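Local coordinates for protein viral CASP8 and FADD-like apoptosis regulator (PDB 2BBR) that inhibits death-receptor-induced apoptosis by interfering with caspase-8 recruitment and activation at the death-inducing signaling complex, and suppresses host NF-kappa-B activation, at residues 15-24 against 67-76; 25-36 against 41-52. All coordinates share one frame; numbering follows the deposited sequence.

Contact 1 (15-24 against 67-76); sequences HLLEELDSHE and LQRMDLLKSR
The guanidinium of R69 is met across the contact in its own plane, where E19 O and the E24 carboxylate lie at its edge, while L72 CD1 from its own segment rests over the centre of one face, 3.6 Å above the plane. NH1 donates twice: to E19 O at 3.0 Å, from above the carbonyl plane, and to E24 OE2 at 2.9 Å, a salt bridge made on the syn side of a carboxylate lying within 7° of the guanidinium plane. NE and NH2 grip D71 side-on, one carboxylate oxygen each. Bends at chi2 and chi3 turn the guanidinium back beside E24 and E19 O. A water accepts from NH2 and donates to both E19 O and E19 OE1.

R76 makes the second flat group. L16 CD1 lies over one face toward the rim. In plane at the edge are S75 OG, in a weak bond from NH1, and a water that joins NE to H15 ND1. H15 ND1 itself comes within 3.4 Å of R76 NH2, the two planes 45° apart. Another water accepts from NH2 and gives a weak bond to E19 OE2.

E24 forms a capping box with D21: OE1 accepts from D21 N through its anti lone pair, and E24 N donates to D21 OD2 in a nearly straight bond.

Between the arginines, L72 CD1 meets L16 CD1 at 3.8 Å and also touches E19 CB. Beyond R69, L20 CD2 packs on L67 CD1 at 4.0 Å.

The E24-R69-D71 network belongs to the first death effector domain. With two carboxylates and a carbonyl around it, the R69 guanidinium is fixed in rotation and its charge is probably well compensated; one side chain thereby ties the type I turn from L17 to L20 and the first turn of helix 22-31 to the N-terminal end of helix 70-77.

Contact 2 (25-36 against 41-52); sequences DSLLLFLCHDAA and TVTQALCSLSQQ
L29 reaches across to the start of helix 42-51. Its CB leads to CG, anti to the L29 carbonyl carbon (chi1 -79°), and CG lies 4.3 Å from V42 CG2. From there CD2 does most of the touching: it sits 3.4 Å from T41 O, beside the backbone of the N-terminal turn, and 3.9 Å from A45 CB. That turn is closed by a capping box of T41 and Q44, in which T41 OG1 accepts from Q44 N.

On one flank V42 CG2 abuts D25 CB at 3.5 Å, the two side chains crossing at about a right angle. Farther along, C32 SG meets L49 CD1 at 3.7 Å, and A35 CB packs on the other branch, L49 CD2, at 3.6 Å. A36 CB nestles against S48 CB and A45, whose small side chains let the backbones approach to 5.3 Å between the A36 and A45 CA atoms.

The axes of 25-31 and 42-51 run in broadly the same direction, 32° apart, within the all-helical bundle of the first death effector domain. L13 of helix 10-17 packs on L46, while F30 and L31 face helix 95-104 of the second death effector domain and F30 also packs on helix 136-145.

From the N terminus, the chain passes through helix 10-17 and a turn into helix 22-31, giving the first segments of both contacts in succession. Contact 2 closes the short loop between helices 22-31 and 42-51; the chain then runs through helix 57-66 before contact 1 closes the larger loop at helix 70-77, so contact 2 is nested inside contact 1. Their centres are about 15 Å apart, yet they touch: L17 packs on V42 and L46, and L20 and L67 both pack on L28. Helix 22-31 is shared, its first turn in contact 1 and its remainder in contact 2, tying helices 10-17, 42-51 and 70-77 together around it.

Contact 1 (15-24 against 67-76)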
loop_
_atom_site.group_PDB
_atom_site.type_symbol
_atom_site.label_atom_id
_atom_site.label_comp_id
_atom_site.label_asym_id
_atom_site.label_seq_id
_atom_site.Cartn_x
_atom_site.Cartn_y
_atom_site.Cartn_z
ATOM N N HIS A 15 -15.195 -13.365 -5.478
ATOM C CA HIS A 15 -16.133 -13.611 -4.396
ATOM C C HIS A 15 -15.574 -12.994 -3.113
ATOM O O HIS A 15 -16.302 -12.406 -2.315
ATOM C CB HIS A 15 -16.344 -15.118 -4.239
ATOM C CG HIS A 15 -17.291 -15.486 -3.144
ATOM N ND1 HIS A 15 -16.870 -15.837 -1.882
ATOM C CD2 HIS A 15 -18.644 -15.559 -3.124
ATOM C CE1 HIS A 15 -17.919 -16.114 -1.131
ATOM N NE2 HIS A 15 -19.008 -15.953 -1.861
ATOM N N LEU A 16 -14.268 -13.124 -2.928
ATOM C CA LEU A 16 -13.610 -12.556 -1.761
ATOM C C LEU A 16 -13.773 -11.031 -1.750
ATOM O O LEU A 16 -13.969 -10.429 -0.695
ATOM C CB LEU A 16 -12.123 -12.925 -1.774
ATOM C CG LEU A 16 -11.230 -12.319 -0.689
ATOM C CD1 LEU A 16 -11.766 -12.676 0.684
ATOM C CD2 LEU A 16 -9.806 -12.825 -0.858
ATOM N N LEU A 17 -13.710 -10.418 -2.929
ATOM C CA LEU A 17 -13.829 -8.965 -3.051
ATOM C C LEU A 17 -15.158 -8.384 -2.578
ATOM O O LEU A 17 -15.229 -7.211 -2.210
ATOM C CB LEU A 17 -13.587 -8.533 -4.498
ATOM C CG LEU A 17 -12.169 -8.700 -5.046
ATOM C CD1 LEU A 17 -12.122 -8.209 -6.486
ATOM C CD2 LEU A 17 -11.188 -7.921 -4.181
ATOM N N GLU A 18 -16.209 -9.193 -2.600
ATOM C CA GLU A 18 -17.521 -8.735 -2.164
ATOM C C GLU A 18 -17.499 -8.425 -0.673
ATOM O O GLU A 18 -18.441 -7.840 -0.135
ATOM C CB GLU A 18 -18.576 -9.805 -2.453
ATOM C CG GLU A 18 -18.784 -10.087 -3.931
ATOM C CD GLU A 18 -19.739 -11.238 -4.176
ATOM O OE1 GLU A 18 -20.885 -11.178 -3.681
ATOM O OE2 GLU A 18 -19.345 -12.201 -4.867
ATOM N N GLU A 19 -16.416 -8.814 -0.009
ATOM C CA GLU A 19 -16.287 -8.587 1.422
ATOM C C GLU A 19 -15.579 -7.287 1.775
ATOM O O GLU A 19 -15.534 -6.908 2.939
ATOM C CB GLU A 19 -15.549 -9.759 2.074
ATOM C CG GLU A 19 -16.263 -11.094 1.922
ATOM C CD GLU A 19 -17.672 -11.061 2.481
ATOM O OE1 GLU A 19 -17.826 -10.787 3.691
ATOM O OE2 GLU A 19 -18.626 -11.308 1.713
ATOM N N LEU A 20 -15.032 -6.604 0.774
ATOM C CA LEU A 20 -14.315 -5.358 1.012
ATOM C C LEU A 20 -15.177 -4.148 0.686
ATOM O O LEU A 20 -16.010 -4.198 -0.217
ATOM C CB LEU A 20 -13.045 -5.320 0.160
ATOM C CG LEU A 20 -12.113 -6.529 0.263
ATOM C CD1 LEU A 20 -10.955 -6.348 -0.697
ATOM C CD2 LEU A 20 -11.608 -6.688 1.687
ATOM N N ASP A 21 -14.976 -3.060 1.424
ATOM C CA ASP A 21 -15.733 -1.840 1.175
ATOM C C ASP A 21 -14.911 -0.934 0.267
ATOM O O ASP A 21 -13.809 -1.300 -0.146
ATOM C CB ASP A 21 -16.095 -1.140 2.496
ATOM C CG ASP A 21 -14.884 -0.629 3.257
ATOM O OD1 ASP A 21 -15.020 -0.393 4.477
ATOM O OD2 ASP A 21 -13.808 -0.448 2.650
ATOM N N SER A 22 -15.443 0.243 -0.051
ATOM C CA SER A 22 -14.755 1.169 -0.943
ATOM C C SER A 22 -13.383 1.625 -0.463
ATOM O O SER A 22 -12.481 1.828 -1.273
ATOM C CB SER A 22 -15.639 2.389 -1.216
ATOM O OG SER A 22 -16.810 2.018 -1.922
ATOM N N HIS A 23 -13.219 1.800 0.843
ATOM C CA HIS A 23 -11.926 2.228 1.360
ATOM C C HIS A 23 -10.904 1.117 1.131
ATOM O O HIS A 23 -9.803 1.358 0.633
ATOM C CB HIS A 23 -12.011 2.548 2.851
ATOM C CG HIS A 23 -10.738 3.094 3.416
ATOM N ND1 HIS A 23 -10.264 4.351 3.106
ATOM C CD2 HIS A 23 -9.818 2.541 4.242
ATOM C CE1 HIS A 23 -9.110 4.548 3.717
ATOM N NE2 HIS A 23 -8.817 3.465 4.414
ATOM N N GLU A 24 -11.276 -0.107 1.489
ATOM C CA GLU A 24 -10.392 -1.247 1.310
ATOM C C GLU A 24 -10.042 -1.440 -0.162
ATOM O O GLU A 24 -8.905 -1.781 -0.486
ATOM C CB GLU A 24 -11.042 -2.505 1.885
ATOM C CG GLU A 24 -11.257 -2.424 3.387
ATOM C CD GLU A 24 -12.113 -3.550 3.926
ATOM O OE1 GLU A 24 -13.233 -3.740 3.411
ATOM O OE2 GLU A 24 -11.670 -4.237 4.868
ATOM N N LEU A 67 -4.698 -5.139 5.231
ATOM C CA LEU A 67 -6.035 -4.576 5.432
ATOM C C LEU A 67 -6.575 -4.949 6.809
ATOM O O LEU A 67 -7.668 -4.528 7.194
ATOM C CB LEU A 67 -7.007 -5.092 4.365
ATOM C CG LEU A 67 -6.819 -4.666 2.907
ATOM C CD1 LEU A 67 -7.874 -5.339 2.042
ATOM C CD2 LEU A 67 -6.929 -3.157 2.794
ATOM N N GLN A 68 -5.808 -5.750 7.538
ATOM C CA GLN A 68 -6.189 -6.187 8.873
ATOM C C GLN A 68 -7.477 -7.002 8.867
ATOM O O GLN A 68 -8.255 -6.955 9.820
ATOM C CB GLN A 68 -6.335 -4.975 9.798
ATOM C CG GLN A 68 -5.033 -4.221 10.019
ATOM C CD GLN A 68 -4.011 -5.037 10.787
ATOM O OE1 GLN A 68 -4.197 -5.329 11.968
ATOM N NE2 GLN A 68 -2.927 -5.417 10.116
ATOM N N ARG A 69 -7.700 -7.749 7.789
ATOM C CA ARG A 69 -8.887 -8.585 7.683
ATOM C C ARG A 69 -8.545 -10.010 8.104
ATOM O O ARG A 69 -8.491 -10.934 7.291
ATOM C CB ARG A 69 -9.443 -8.546 6.255
ATOM C CG ARG A 69 -10.008 -7.179 5.858
ATOM C CD ARG A 69 -11.137 -6.744 6.787
ATOM N NE ARG A 69 -12.257 -7.681 6.753
ATOM C CZ ARG A 69 -13.271 -7.618 5.895
ATOM N NH1 ARG A 69 -13.323 -6.654 4.987
ATOM N NH2 ARG A 69 -14.231 -8.531 5.939
ATOM N N MET A 70 -8.302 -10.172 9.400
ATOM C CA MET A 70 -7.958 -11.478 9.942
ATOM C C MET A 70 -9.138 -12.435 9.823
ATOM O O MET A 70 -8.963 -13.651 9.841
ATOM C CB MET A 70 -7.514 -11.348 11.399
ATOM C CG MET A 70 -6.055 -10.933 11.583
ATOM S SD MET A 70 -5.572 -9.418 10.722
ATOM C CE MET A 70 -3.818 -9.331 11.112
ATOM N N ASP A 71 -10.343 -11.881 9.703
ATOM C CA ASP A 71 -11.537 -12.705 9.536
ATOM C C ASP A 71 -11.457 -13.439 8.197
ATOM O O ASP A 71 -11.726 -14.637 8.113
ATOM C CB ASP A 71 -12.815 -11.844 9.616
ATOM C CG ASP A 71 -12.848 -10.718 8.591
ATOM O OD1 ASP A 71 -11.800 -10.092 8.326
ATOM O OD2 ASP A 71 -13.946 -10.438 8.062
ATOM N N LEU A 72 -11.052 -12.720 7.155
ATOM C CA LEU A 72 -10.938 -13.311 5.825
ATOM C C LEU A 72 -9.737 -14.255 5.717
ATOM O O LEU A 72 -9.778 -15.240 4.980
ATOM C CB LEU A 72 -10.863 -12.209 4.765
ATOM C CG LEU A 72 -12.106 -11.306 4.726
ATOM C CD1 LEU A 72 -11.938 -10.244 3.649
ATOM C CD2 LEU A 72 -13.356 -12.141 4.461
ATOM N N LEU A 73 -8.664 -13.956 6.447
ATOM C CA LEU A 73 -7.501 -14.835 6.433
ATOM C C LEU A 73 -7.924 -16.193 6.986
ATOM O O LEU A 73 -7.526 -17.239 6.473
ATOM C CB LEU A 73 -6.366 -14.249 7.278
ATOM C CG LEU A 73 -5.577 -13.129 6.589
ATOM C CD1 LEU A 73 -4.719 -12.394 7.600
ATOM C CD2 LEU A 73 -4.721 -13.710 5.474
ATOM N N LYS A 74 -8.741 -16.176 8.036
ATOM C CA LYS A 74 -9.222 -17.421 8.627
ATOM C C LYS A 74 -10.222 -18.158 7.734
ATOM O O LYS A 74 -10.035 -19.333 7.420
ATOM C CB LYS A 74 -9.878 -17.167 9.990
ATOM C CG LYS A 74 -8.908 -16.895 11.132
ATOM C CD LYS A 74 -9.646 -16.721 12.456
ATOM C CE LYS A 74 -10.485 -15.452 12.463
ATOM N NZ LYS A 74 -11.338 -15.348 13.678
ATOM N N SER A 75 -11.276 -17.466 7.311
ATOM C CA SER A 75 -12.308 -18.112 6.506
ATOM C C SER A 75 -11.898 -18.549 5.106
ATOM O O SER A 75 -12.380 -19.569 4.613
ATOM C CB SER A 75 -13.545 -17.215 6.405
ATOM O OG SER A 75 -13.290 -16.063 5.622
ATOM N N ARG A 76 -11.009 -17.795 4.469
ATOM C CA ARG A 76 -10.588 -18.130 3.115
ATOM C C ARG A 76 -9.289 -18.911 3.010
ATOM O O ARG A 76 -9.107 -19.682 2.066
ATOM C CB ARG A 76 -10.472 -16.855 2.280
ATOM C CG ARG A 76 -11.776 -16.089 2.129
ATOM C CD ARG A 76 -12.843 -16.956 1.487
ATOM N NE ARG A 76 -13.964 -16.171 0.979
ATOM C CZ ARG A 76 -14.792 -15.457 1.736
ATOM N NH1 ARG A 76 -14.632 -15.421 3.050
ATOM N NH2 ARG A 76 -15.785 -14.780 1.172
HETATM O O HOH W 1 -14.148 -16.695 -1.641
HETATM O O HOH W 2 -17.069 -8.615 5.071
HETATM O O HOH W 3 -18.451 -14.368 2.071
HETATM O O HOH W 4 -9.819 -3.005 6.355
#

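Contact 2 (25-36 against 41-52)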
loop_
_atom_site.group_PDB
_atom_site.type_symbol
_atom_site.label_atom_id
_atom_site.label_comp_id
_atom_site.label_asym_id
_atom_site.label_seq_id
_atom_site.Cartn_x
_atom_site.Cartn_y
_atom_site.Cartn_z
ATOM N N ASP A 25 -11.004 -1.208 -1.052
ATOM C CA ASP A 25 -10.750 -1.339 -2.486
ATOM C C ASP A 25 -9.649 -0.364 -2.897
ATOM O O ASP A 25 -8.752 -0.714 -3.663
ATOM C CB ASP A 25 -12.003 -1.014 -3.312
ATOM C CG ASP A 25 -13.100 -2.046 -3.162
ATOM O OD1 ASP A 25 -12.792 -3.213 -2.840
ATOM O OD2 ASP A 25 -14.277 -1.685 -3.388
ATOM N N SER A 26 -9.734 0.866 -2.396
ATOM C CA SER A 26 -8.750 1.890 -2.718
ATOM C C SER A 26 -7.361 1.483 -2.236
ATOM O O SER A 26 -6.367 1.704 -2.924
ATOM C CB SER A 26 -9.156 3.222 -2.081
ATOM O OG SER A 26 -8.217 4.240 -2.376
ATOM N N LEU A 27 -7.295 0.895 -1.047
ATOM C CA LEU A 27 -6.017 0.462 -0.507
ATOM C C LEU A 27 -5.407 -0.638 -1.370
ATOM O O LEU A 27 -4.207 -0.629 -1.636
ATOM C CB LEU A 27 -6.174 -0.030 0.936
ATOM C CG LEU A 27 -6.722 0.996 1.931
ATOM C CD1 LEU A 27 -6.768 0.394 3.324
ATOM C CD2 LEU A 27 -5.848 2.238 1.924
ATOM N N LEU A 28 -6.229 -1.586 -1.812
ATOM C CA LEU A 28 -5.713 -2.658 -2.648
ATOM C C LEU A 28 -5.262 -2.119 -3.996
ATOM O O LEU A 28 -4.227 -2.530 -4.518
ATOM C CB LEU A 28 -6.765 -3.751 -2.841
ATOM C CG LEU A 28 -7.129 -4.557 -1.592
ATOM C CD1 LEU A 28 -7.981 -5.749 -1.997
ATOM C CD2 LEU A 28 -5.861 -5.036 -0.892
ATOM N N LEU A 29 -6.032 -1.202 -4.569
ATOM C CA LEU A 29 -5.646 -0.623 -5.849
ATOM C C LEU A 29 -4.291 0.066 -5.710
ATOM O O LEU A 29 -3.453 -0.010 -6.605
ATOM C CB LEU A 29 -6.704 0.369 -6.340
ATOM C CG LEU A 29 -7.951 -0.251 -6.975
ATOM C CD1 LEU A 29 -8.945 0.839 -7.324
ATOM C CD2 LEU A 29 -7.557 -1.029 -8.224
ATOM N N PHE A 30 -4.073 0.732 -4.580
ATOM C CA PHE A 30 -2.802 1.405 -4.332
ATOM C C PHE A 30 -1.677 0.371 -4.240
ATOM O O PHE A 30 -0.603 0.551 -4.816
ATOM C CB PHE A 30 -2.885 2.210 -3.035
ATOM C CG PHE A 30 -1.574 2.800 -2.600
ATOM C CD1 PHE A 30 -1.120 4.011 -3.117
ATOM C CD2 PHE A 30 -0.786 2.138 -1.668
ATOM C CE1 PHE A 30 0.106 4.552 -2.705
ATOM C CE2 PHE A 30 0.431 2.668 -1.256
ATOM C CZ PHE A 30 0.880 3.877 -1.772
ATOM N N LEU A 31 -1.927 -0.721 -3.522
ATOM C CA LEU A 31 -0.921 -1.771 -3.383
ATOM C C LEU A 31 -0.526 -2.347 -4.740
ATOM O O LEU A 31 0.612 -2.790 -4.932
ATOM C CB LEU A 31 -1.443 -2.903 -2.490
ATOM C CG LEU A 31 -1.547 -2.633 -0.988
ATOM C CD1 LEU A 31 -2.149 -3.850 -0.301
ATOM C CD2 LEU A 31 -0.168 -2.318 -0.412
ATOM N N CYS A 32 -1.472 -2.337 -5.677
ATOM C CA CYS A 32 -1.250 -2.867 -7.020
ATOM C C CYS A 32 -0.851 -1.795 -8.025
ATOM O O CYS A 32 -0.796 -2.065 -9.222
ATOM C CB CYS A 32 -2.522 -3.546 -7.535
ATOM S SG CYS A 32 -3.101 -4.939 -6.560
ATOM N N HIS A 33 -0.556 -0.591 -7.544
ATOM C CA HIS A 33 -0.218 0.519 -8.430
ATOM C C HIS A 33 0.897 0.271 -9.445
ATOM O O HIS A 33 0.763 0.650 -10.609
ATOM C CB HIS A 33 0.122 1.757 -7.600
ATOM C CG HIS A 33 0.235 3.014 -8.408
ATOM N ND1 HIS A 33 -0.856 3.648 -8.960
ATOM C CD2 HIS A 33 1.318 3.743 -8.769
ATOM C CE1 HIS A 33 -0.451 4.713 -9.629
ATOM N NE2 HIS A 33 0.864 4.793 -9.528
ATOM N N ASP A 34 1.990 -0.349 -9.017
ATOM C CA ASP A 34 3.112 -0.610 -9.916
ATOM C C ASP A 34 2.867 -1.771 -10.871
ATOM O O ASP A 34 3.219 -1.701 -12.049
ATOM C CB ASP A 34 4.379 -0.903 -9.115
ATOM C CG ASP A 34 4.705 0.187 -8.123
ATOM O OD1 ASP A 34 4.802 1.360 -8.541
ATOM O OD2 ASP A 34 4.864 -0.131 -6.928
ATOM N N ALA A 35 2.265 -2.841 -10.363
ATOM C CA ALA A 35 2.010 -4.026 -11.175
ATOM C C ALA A 35 0.800 -3.919 -12.096
ATOM O O ALA A 35 0.817 -4.448 -13.210
ATOM C CB ALA A 35 1.864 -5.242 -10.270
ATOM N N ALA A 36 -0.246 -3.242 -11.638
ATOM C CA ALA A 36 -1.465 -3.094 -12.430
ATOM C C ALA A 36 -1.729 -1.637 -12.790
ATOM O O ALA A 36 -2.605 -0.993 -12.212
ATOM C CB ALA A 36 -2.651 -3.668 -11.666
ATOM N N THR A 41 -10.574 -0.404 -11.044
ATOM C CA THR A 41 -11.365 -1.292 -10.200
ATOM C C THR A 41 -10.488 -2.432 -9.689
ATOM O O THR A 41 -9.517 -2.817 -10.341
ATOM C CB THR A 41 -12.552 -1.901 -10.973
ATOM O OG1 THR A 41 -12.059 -2.771 -12.000
ATOM C CG2 THR A 41 -13.391 -0.804 -11.609
ATOM N N VAL A 42 -10.830 -2.970 -8.523
ATOM C CA VAL A 42 -10.059 -4.061 -7.942
ATOM C C VAL A 42 -10.078 -5.283 -8.856
ATOM O O VAL A 42 -9.088 -6.007 -8.959
ATOM C CB VAL A 42 -10.610 -4.463 -6.560
ATOM C CG1 VAL A 42 -9.726 -5.532 -5.941
ATOM C CG2 VAL A 42 -10.676 -3.245 -5.657
ATOM N N THR A 43 -11.208 -5.506 -9.518
ATOM C CA THR A 43 -11.339 -6.636 -10.429
ATOM C C THR A 43 -10.273 -6.548 -11.515
ATOM O O THR A 43 -9.608 -7.537 -11.823
ATOM C CB THR A 43 -12.736 -6.665 -11.088
ATOM O OG1 THR A 43 -13.735 -6.876 -10.081
ATOM C CG2 THR A 43 -12.821 -7.782 -12.118
ATOM N N GLN A 44 -10.109 -5.359 -12.090
ATOM C CA GLN A 44 -9.113 -5.157 -13.136
ATOM C C GLN A 44 -7.718 -5.450 -12.608
ATOM O O GLN A 44 -6.928 -6.128 -13.258
ATOM C CB GLN A 44 -9.143 -3.720 -13.653
ATOM C CG GLN A 44 -10.420 -3.319 -14.357
ATOM C CD GLN A 44 -10.324 -1.930 -14.951
ATOM O OE1 GLN A 44 -9.926 -0.980 -14.275
ATOM N NE2 GLN A 44 -10.691 -1.802 -16.222
ATOM N N ALA A 45 -7.419 -4.926 -11.423
ATOM C CA ALA A 45 -6.112 -5.130 -10.815
ATOM C C ALA A 45 -5.810 -6.615 -10.634
ATOM O O ALA A 45 -4.725 -7.076 -10.978
ATOM C CB ALA A 45 -6.043 -4.409 -9.476
ATOM N N LEU A 46 -6.772 -7.363 -10.100
ATOM C CA LEU A 46 -6.582 -8.794 -9.888
ATOM C C LEU A 46 -6.371 -9.525 -11.208
ATOM O O LEU A 46 -5.525 -10.414 -11.303
ATOM C CB LEU A 46 -7.783 -9.393 -9.152
ATOM C CG LEU A 46 -8.018 -8.900 -7.723
ATOM C CD1 LEU A 46 -9.188 -9.655 -7.116
ATOM C CD2 LEU A 46 -6.764 -9.114 -6.889
ATOM N N CYS A 47 -7.143 -9.157 -12.223
ATOM C CA CYS A 47 -7.009 -9.787 -13.529
ATOM C C CYS A 47 -5.613 -9.520 -14.074
ATOM O O CYS A 47 -4.975 -10.406 -14.638
ATOM C CB CYS A 47 -8.064 -9.244 -14.496
ATOM S SG CYS A 47 -9.774 -9.654 -14.044
ATOM N N SER A 48 -5.137 -8.292 -13.897
ATOM C CA SER A 48 -3.811 -7.927 -14.366
ATOM C C SER A 48 -2.748 -8.751 -13.642
ATOM O O SER A 48 -1.801 -9.235 -14.260
ATOM C CB SER A 48 -3.557 -6.439 -14.134
ATOM O OG SER A 48 -2.286 -6.074 -14.636
ATOM N N LEU A 49 -2.904 -8.910 -12.330
ATOM C CA LEU A 49 -1.947 -9.695 -11.562
ATOM C C LEU A 49 -1.996 -11.155 -11.996
ATOM O O LEU A 49 -0.968 -11.819 -12.067
ATOM C CB LEU A 49 -2.233 -9.585 -10.062
ATOM C CG LEU A 49 -2.018 -8.211 -9.422
ATOM C CD1 LEU A 49 -2.296 -8.309 -7.930
ATOM C CD2 LEU A 49 -0.593 -7.733 -9.662
ATOM N N SER A 50 -3.194 -11.649 -12.294
ATOM C CA SER A 50 -3.356 -13.032 -12.734
ATOM C C SER A 50 -2.602 -13.258 -14.044
ATOM O O SER A 50 -1.931 -14.272 -14.224
ATOM C CB SER A 50 -4.840 -13.352 -12.930
ATOM O OG SER A 50 -5.558 -13.181 -11.722
ATOM N N GLN A 51 -2.714 -12.294 -14.953
ATOM C CA GLN A 51 -2.049 -12.363 -16.252
ATOM C C GLN A 51 -0.538 -12.484 -16.106
ATOM O O GLN A 51 0.133 -13.108 -16.930
ATOM C CB GLN A 51 -2.356 -11.105 -17.062
ATOM C CG GLN A 51 -3.784 -10.989 -17.544
ATOM C CD GLN A 51 -4.124 -9.574 -17.958
ATOM O OE1 GLN A 51 -3.281 -8.856 -18.494
ATOM N NE2 GLN A 51 -5.364 -9.167 -17.718
ATOM N N GLN A 52 -0.012 -11.873 -15.052
ATOM C CA GLN A 52 1.420 -11.870 -14.784
ATOM C C GLN A 52 1.834 -12.968 -13.811
ATOM O O GLN A 52 3.013 -13.106 -13.495
ATOM C CB GLN A 52 1.825 -10.511 -14.207
ATOM C CG GLN A 52 1.597 -9.341 -15.150
ATOM C CD GLN A 52 1.728 -8.002 -14.453
ATOM O OE1 GLN A 52 0.740 -7.432 -13.987
ATOM N NE2 GLN A 52 2.952 -7.497 -14.366
#